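Local coordinates for protein ubiquitin-conjugating enzyme E2-21 kDa (PDB 5NL8) that probably takes ubiquitin from the activating enzyme as a cysteine thioester and passes it to other proteins, a step needed for peroxisome biogenesis, at residues K18-L21 and R25-I28; V34-L39 and F44-V49; V49-D54 and D60-L65. All blocks are in the same frame, centred on the assembly; numbering follows the deposited sequence.

Interaction 1 of 3, residues K18-L21 and R25-I28; sequences KKEL and RSPI
E20 and I28, with S26 beside them, carry a small helix-to-loop contact at the C-terminal end of helix 6-21, the N-terminal helix of the ubiquitin-conjugating (UBC) fold. It illustrates how a chain that leaves a helix can turn back and pack against the last turn. E20 contributes the largest share of the buried surface and meets its partners with both side chain and backbone. Its carbonyl O is the acceptor modelled for S26 OG, at a distance so short that its exact value is doubtful. OG can aim at this carbonyl because it sits between the backbone N and the carbonyl carbon of S26 (chi1 52°). A weak second hydrogen bond links the same hydroxyl to E23, in the turn between the two segments.

The E20 side chain bends at its second torsion (chi2 -74°), which brings one carboxylate oxygen against the serine: OE1 lies 3.2 Å from S26 CB. I28 approaches the other part of that chain. Its CG2 methyl rests 3.7 Å from E20 CB and, on the helix backbone, 3.6 Å from E20 O, so the carbonyl has an apolar neighbour as well as a polar one. The next helical residue adds a looser contact, with L21 CD2 4.4 Å from I28 CG2. The other branch of the isoleucine ends with CD1 4.0 Å from E20 CB.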
# COMPACT_ATOMS: atom_id res chain seq x y z
N LYS A 18 0.47 -16.74 -0.15
CA LYS A 18 -0.25 -17.38 0.95
C LYS A 18 0.62 -18.36 1.74
O LYS A 18 0.54 -18.43 2.96
CB LYS A 18 -1.49 -18.13 0.44
CG LYS A 18 -2.63 -17.24 -0.01
CD LYS A 18 -3.82 -18.09 -0.43
CE LYS A 18 -4.49 -18.76 0.76
NZ LYS A 18 -5.69 -19.55 0.36
N LYS A 19 1.43 -19.13 1.02
CA LYS A 19 2.31 -20.11 1.65
C LYS A 19 3.31 -19.43 2.58
O LYS A 19 3.51 -19.85 3.72
CB LYS A 19 3.06 -20.92 0.58
CG LYS A 19 4.46 -21.36 0.96
CD LYS A 19 4.46 -22.50 1.98
CE LYS A 19 5.88 -22.98 2.26
NZ LYS A 19 6.16 -23.08 3.72
N GLU A 20 3.93 -18.36 2.08
CA GLU A 20 4.92 -17.62 2.84
C GLU A 20 4.28 -16.92 4.04
O GLU A 20 4.92 -16.76 5.08
CB GLU A 20 5.63 -16.61 1.95
CG GLU A 20 6.29 -17.22 0.72
CD GLU A 20 7.56 -17.98 1.05
OE1 GLU A 20 8.39 -17.45 1.82
OE2 GLU A 20 7.72 -19.11 0.54
N LEU A 21 3.03 -16.52 3.89
CA LEU A 21 2.34 -15.78 4.94
C LEU A 21 1.97 -16.62 6.17
O LEU A 21 2.17 -16.18 7.30
CB LEU A 21 1.09 -15.10 4.38
CG LEU A 21 1.31 -13.76 3.68
CD1 LEU A 21 -0.01 -13.24 3.12
CD2 LEU A 21 1.93 -12.74 4.62
N ARG A 25 8.41 -17.55 10.45
CA ARG A 25 9.57 -16.88 9.81
C ARG A 25 9.92 -17.36 8.42
O ARG A 25 10.86 -18.10 8.24
CB ARG A 25 10.82 -16.98 10.71
CG ARG A 25 11.83 -15.84 10.46
CD ARG A 25 13.21 -16.19 10.97
NE ARG A 25 13.42 -17.63 10.95
CZ ARG A 25 14.17 -18.27 10.06
NH1 ARG A 25 14.80 -17.61 9.10
NH2 ARG A 25 14.28 -19.58 10.15
N SER A 26 9.11 -16.95 7.45
CA SER A 26 9.60 -16.83 6.07
C SER A 26 10.07 -15.40 5.90
O SER A 26 9.58 -14.52 6.60
CB SER A 26 8.53 -17.16 5.04
OG SER A 26 7.37 -16.39 5.29
N PRO A 27 11.02 -15.15 4.99
CA PRO A 27 11.54 -13.78 4.90
C PRO A 27 10.46 -12.72 4.63
O PRO A 27 10.64 -11.56 5.03
CB PRO A 27 12.53 -13.87 3.73
CG PRO A 27 12.94 -15.30 3.70
CD PRO A 27 11.71 -16.07 4.06
N ILE A 28 9.36 -13.12 3.99
CA ILE A 28 8.31 -12.19 3.58
C ILE A 28 7.77 -11.31 4.71
O ILE A 28 7.27 -10.22 4.46
CB ILE A 28 7.12 -12.95 2.93
CG1 ILE A 28 6.29 -12.00 2.06
CG2 ILE A 28 6.24 -13.62 3.99
CD1 ILE A 28 5.15 -12.66 1.32

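Interaction 2 of 3, residues V34-L39 and F44-V49; sequences VDLHPL and FRWSAV
V34 and D35 both face V49, forming a classic beta bulge at one end of an antiparallel hairpin, and V49 O serves both amides: V34 N at 2.8 Å and D35 N at 3.0 Å. The D35 bond lies in the carbonyl plane on a lone pair, whereas V34 N is tilted slightly from that plane. D35 O accepts V49 N in return. Further along, H37 and S47 make a regular hydrogen-bonded pair, N to O each way, and L39 N closes the series on R45 O at 2.8 Å, almost straight at 176°.

Side chains answer other polar groups. D35 OD1 takes a weak bond from L36 N, and its OD2 a weak one from a water that also lies in weak reach of S47 OG. The H37 ring stands with CG between its own backbone N and carbonyl carbon (chi1 60°). From there ND1 donates to P38 O at 3.0 Å, from above the carbonyl plane, while S47 CB sits over one ring face, 4.2 Å from the centroid. With an alanine in this position, P38 O would probably lose that donor and the S47 methylene the ring that covers it.

Other side chains meet alongside these bonds: P38 CD lies 3.6 Å from W46 CZ3, and the L39 CD2 methyl lies over one face of the R45 guanidinium, 3.5 Å from NH2. That guanidinium also forms a salt bridge with E66, and S47 OG bonds to K64. In the fold, Y14 of helix 6-21 meets the W46 ring edge-to-face and V17 touches L36, while strand 62-68 continues the sheet beyond strand 45-51.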
# COMPACT_ATOMS: atom_id res chain seq x y z
N VAL A 34 1.41 -7.95 4.79
CA VAL A 34 0.65 -8.50 5.90
C VAL A 34 -0.49 -9.40 5.42
O VAL A 34 -0.73 -10.46 5.99
CB VAL A 34 0.08 -7.39 6.80
CG1 VAL A 34 -0.76 -7.99 7.93
CG2 VAL A 34 1.22 -6.55 7.37
N ASP A 35 -1.18 -8.98 4.36
CA ASP A 35 -2.26 -9.81 3.83
C ASP A 35 -2.50 -9.57 2.34
O ASP A 35 -2.08 -8.56 1.79
CB ASP A 35 -3.56 -9.55 4.61
CG ASP A 35 -4.58 -10.67 4.44
OD1 ASP A 35 -4.21 -11.75 3.95
OD2 ASP A 35 -5.76 -10.46 4.81
N LEU A 36 -3.17 -10.53 1.70
CA LEU A 36 -3.50 -10.46 0.27
C LEU A 36 -4.63 -11.43 -0.07
O LEU A 36 -4.57 -12.60 0.31
CB LEU A 36 -2.26 -10.77 -0.58
CG LEU A 36 -2.47 -10.90 -2.09
CD1 LEU A 36 -2.78 -9.55 -2.72
CD2 LEU A 36 -1.25 -11.53 -2.76
N HIS A 37 -5.64 -10.95 -0.79
CA HIS A 37 -6.73 -11.83 -1.24
C HIS A 37 -7.58 -11.16 -2.31
O HIS A 37 -7.60 -9.94 -2.41
CB HIS A 37 -7.61 -12.27 -0.06
CG HIS A 37 -8.26 -11.14 0.67
ND1 HIS A 37 -9.48 -10.62 0.30
CD2 HIS A 37 -7.85 -10.43 1.75
CE1 HIS A 37 -9.80 -9.64 1.12
NE2 HIS A 37 -8.83 -9.50 2.01
N PRO A 38 -8.28 -11.96 -3.14
CA PRO A 38 -9.16 -11.38 -4.16
C PRO A 38 -10.16 -10.39 -3.57
O PRO A 38 -10.69 -10.62 -2.48
CB PRO A 38 -9.87 -12.61 -4.74
CG PRO A 38 -8.91 -13.72 -4.55
CD PRO A 38 -8.22 -13.43 -3.24
N LEU A 39 -10.41 -9.31 -4.30
CA LEU A 39 -11.35 -8.29 -3.84
C LEU A 39 -12.75 -8.86 -3.73
O LEU A 39 -13.44 -8.65 -2.73
CB LEU A 39 -11.34 -7.09 -4.79
CG LEU A 39 -11.98 -5.82 -4.23
CD1 LEU A 39 -11.06 -5.14 -3.23
CD2 LEU A 39 -12.36 -4.86 -5.36
N PHE A 44 -8.59 -10.70 -10.96
CA PHE A 44 -8.13 -9.48 -11.61
C PHE A 44 -8.32 -8.23 -10.76
O PHE A 44 -7.99 -7.13 -11.18
CB PHE A 44 -8.84 -9.31 -12.96
CG PHE A 44 -8.37 -10.27 -14.01
CD1 PHE A 44 -8.95 -11.52 -14.13
CD2 PHE A 44 -7.32 -9.93 -14.85
CE1 PHE A 44 -8.51 -12.41 -15.09
CE2 PHE A 44 -6.88 -10.82 -15.81
CZ PHE A 44 -7.47 -12.05 -15.94
N ARG A 45 -8.86 -8.41 -9.56
CA ARG A 45 -8.92 -7.33 -8.58
C ARG A 45 -8.60 -7.87 -7.19
O ARG A 45 -9.18 -8.85 -6.74
CB ARG A 45 -10.30 -6.65 -8.60
CG ARG A 45 -10.52 -5.77 -9.83
CD ARG A 45 -11.90 -5.15 -9.86
NE ARG A 45 -12.02 -4.01 -8.95
CZ ARG A 45 -13.17 -3.48 -8.57
NH1 ARG A 45 -14.32 -3.98 -9.01
NH2 ARG A 45 -13.18 -2.44 -7.75
N TRP A 46 -7.65 -7.21 -6.53
CA TRP A 46 -7.08 -7.67 -5.27
C TRP A 46 -7.13 -6.65 -4.14
O TRP A 46 -7.05 -5.45 -4.36
CB TRP A 46 -5.61 -8.07 -5.49
CG TRP A 46 -5.46 -9.17 -6.47
CD1 TRP A 46 -5.39 -9.05 -7.82
CD2 TRP A 46 -5.37 -10.56 -6.18
NE1 TRP A 46 -5.27 -10.29 -8.40
CE2 TRP A 46 -5.24 -11.24 -7.41
CE3 TRP A 46 -5.38 -11.31 -4.99
CZ2 TRP A 46 -5.13 -12.62 -7.49
CZ3 TRP A 46 -5.27 -12.68 -5.08
CH2 TRP A 46 -5.15 -13.33 -6.32
N SER A 47 -7.25 -7.17 -2.93
CA SER A 47 -7.12 -6.39 -1.71
C SER A 47 -5.87 -6.83 -0.95
O SER A 47 -5.64 -8.04 -0.78
CB SER A 47 -8.36 -6.55 -0.83
OG SER A 47 -8.17 -5.94 0.43
N ALA A 48 -5.05 -5.88 -0.51
CA ALA A 48 -3.85 -6.21 0.25
C ALA A 48 -3.73 -5.38 1.51
O ALA A 48 -4.38 -4.34 1.65
CB ALA A 48 -2.61 -6.04 -0.62
N VAL A 49 -2.91 -5.85 2.44
CA VAL A 49 -2.60 -5.10 3.65
C VAL A 49 -1.09 -5.08 3.86
O VAL A 49 -0.46 -6.14 3.89
CB VAL A 49 -3.28 -5.70 4.90
CG1 VAL A 49 -2.83 -4.97 6.16
CG2 VAL A 49 -4.80 -5.65 4.77
O HOH W 1 -6.66 -7.81 2.80

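Interaction 3 of 3, residues V49-D54 and D60-L65; sequences VIRGPD and DALWKL
I50 O accepts a hydrogen bond from W63 N at 2.9 Å. The same oxygen, I50 O, has L62 CA 3.4 Å away in a weaker CA-H...O contact. W63 O mirrors this, receiving I50 N at 2.9 Å and the CA-H of V49. A third bond, from G52 N to A61 O at 3.0 Å, carries the pairing past the end of strand 49-51. This is the second hairpin of the antiparallel meander of the UBC fold.

On one side of the sheet R51 and L62 run side by side, pointing the same way, with L62 CD2 3.8 Å from R51 CB. The arginine chain bends at chi3 (-69°), which lays one face of its guanidinium over the same methyl. V49 adds its CG2 against the aliphatic chain of K64. On the other side I50 and L65 cross at about a right angle, CD1 to CD1 at 3.9 Å, and I50 also packs on I142 and V143 of helix 135-147. The W63 ring presents its edge to G52 N, while its NE1 is satisfied by K107 O. Backbone hydrogen bonds and apolar contacts join the strands, and no salt bridge crosses between these two segments, so the pairing probably depends little on charge.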
# COMPACT_ATOMS: atom_id res chain seq x y z
N VAL A 49 -2.91 -5.85 2.44
CA VAL A 49 -2.60 -5.10 3.65
C VAL A 49 -1.09 -5.08 3.86
O VAL A 49 -0.46 -6.14 3.89
CB VAL A 49 -3.28 -5.70 4.90
CG1 VAL A 49 -2.83 -4.97 6.16
CG2 VAL A 49 -4.80 -5.65 4.77
N ILE A 50 -0.52 -3.87 4.00
CA ILE A 50 0.92 -3.72 4.20
C ILE A 50 1.27 -2.91 5.45
O ILE A 50 0.49 -2.06 5.89
CB ILE A 50 1.61 -3.05 2.99
CG1 ILE A 50 1.09 -1.63 2.77
CG2 ILE A 50 1.45 -3.90 1.74
CD1 ILE A 50 1.85 -0.84 1.72
N ARG A 51 2.45 -3.18 6.00
CA ARG A 51 2.95 -2.46 7.17
C ARG A 51 4.01 -1.44 6.76
O ARG A 51 4.85 -1.72 5.91
CB ARG A 51 3.53 -3.45 8.20
CG ARG A 51 4.19 -2.80 9.41
CD ARG A 51 4.71 -3.84 10.41
NE ARG A 51 3.63 -4.56 11.08
CZ ARG A 51 3.34 -5.84 10.87
NH1 ARG A 51 4.04 -6.56 10.01
NH2 ARG A 51 2.34 -6.41 11.54
N GLY A 52 3.97 -0.26 7.38
CA GLY A 52 4.98 0.75 7.15
C GLY A 52 6.36 0.26 7.56
O GLY A 52 6.53 -0.30 8.64
N PRO A 53 7.35 0.47 6.69
CA PRO A 53 8.71 -0.06 6.87
C PRO A 53 9.43 0.56 8.07
O PRO A 53 9.16 1.70 8.45
CB PRO A 53 9.41 0.31 5.57
CG PRO A 53 8.67 1.50 5.06
CD PRO A 53 7.24 1.28 5.46
N ASP A 54 10.37 -0.20 8.63
CA ASP A 54 11.09 0.23 9.82
C ASP A 54 11.92 1.47 9.57
O ASP A 54 12.47 1.67 8.49
CB ASP A 54 11.99 -0.90 10.32
CG ASP A 54 11.22 -2.01 11.00
OD1 ASP A 54 10.34 -1.68 11.83
OD2 ASP A 54 11.48 -3.19 10.70
N ASP A 60 5.28 0.78 11.95
CA ASP A 60 4.32 0.24 12.92
C ASP A 60 2.90 0.77 12.72
O ASP A 60 2.24 1.19 13.67
CB ASP A 60 4.78 0.54 14.35
CG ASP A 60 5.98 -0.30 14.75
OD1 ASP A 60 6.07 -1.46 14.31
OD2 ASP A 60 6.84 0.22 15.51
N ALA A 61 2.43 0.75 11.47
CA ALA A 61 1.05 1.08 11.16
C ALA A 61 0.67 0.37 9.87
O ALA A 61 1.53 0.13 9.02
CB ALA A 61 0.86 2.58 11.03
N LEU A 62 -0.60 0.04 9.72
CA LEU A 62 -1.06 -0.74 8.57
C LEU A 62 -1.87 0.09 7.57
O LEU A 62 -2.62 0.99 7.96
CB LEU A 62 -1.89 -1.93 9.04
CG LEU A 62 -1.25 -2.87 10.07
CD1 LEU A 62 -2.26 -3.92 10.53
CD2 LEU A 62 -0.02 -3.54 9.50
N TRP A 63 -1.71 -0.22 6.29
CA TRP A 63 -2.52 0.38 5.24
C TRP A 63 -3.11 -0.67 4.31
O TRP A 63 -2.53 -1.73 4.09
CB TRP A 63 -1.69 1.38 4.42
CG TRP A 63 -1.52 2.70 5.08
CD1 TRP A 63 -2.34 3.78 4.96
CD2 TRP A 63 -0.47 3.08 5.97
NE1 TRP A 63 -1.85 4.82 5.71
CE2 TRP A 63 -0.71 4.42 6.35
CE3 TRP A 63 0.65 2.42 6.48
CZ2 TRP A 63 0.13 5.11 7.22
CZ3 TRP A 63 1.49 3.11 7.34
CH2 TRP A 63 1.23 4.44 7.70
N LYS A 64 -4.28 -0.34 3.76
CA LYS A 64 -4.97 -1.23 2.83
C LYS A 64 -4.74 -0.76 1.40
O LYS A 64 -4.63 0.44 1.13
CB LYS A 64 -6.47 -1.27 3.14
CG LYS A 64 -7.11 -2.65 3.02
CD LYS A 64 -8.07 -2.89 4.19
CE LYS A 64 -8.70 -4.28 4.14
NZ LYS A 64 -9.57 -4.45 2.94
N LEU A 65 -4.67 -1.71 0.48
CA LEU A 65 -4.41 -1.42 -0.92
C LEU A 65 -5.42 -2.13 -1.80
O LEU A 65 -5.90 -3.22 -1.47
CB LEU A 65 -3.00 -1.87 -1.32
CG LEU A 65 -1.77 -1.29 -0.62
CD1 LEU A 65 -0.54 -2.04 -1.08
CD2 LEU A 65 -1.63 0.19 -0.93

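The three contacts follow one another along the chain, each closing before the next opens except that interactions 2 and 3 share V49. Interaction 1 ends helix 6-21; its centre lies about 16 Å from the centres of both others. It touches interaction 2 where L21 packs on V34 and D35, setting the helix against the first strand. Interactions 2 and 3, with centres about 14 Å apart, are successive hairpins on strand 45-51, the middle member of the trio 33-38, 45-51 and 62-68; strand 79-82 completes the sheet. All lie away from the predicted catalytic C121, so together they form a helix-and-sheet framework of the UBC fold rather than its active site.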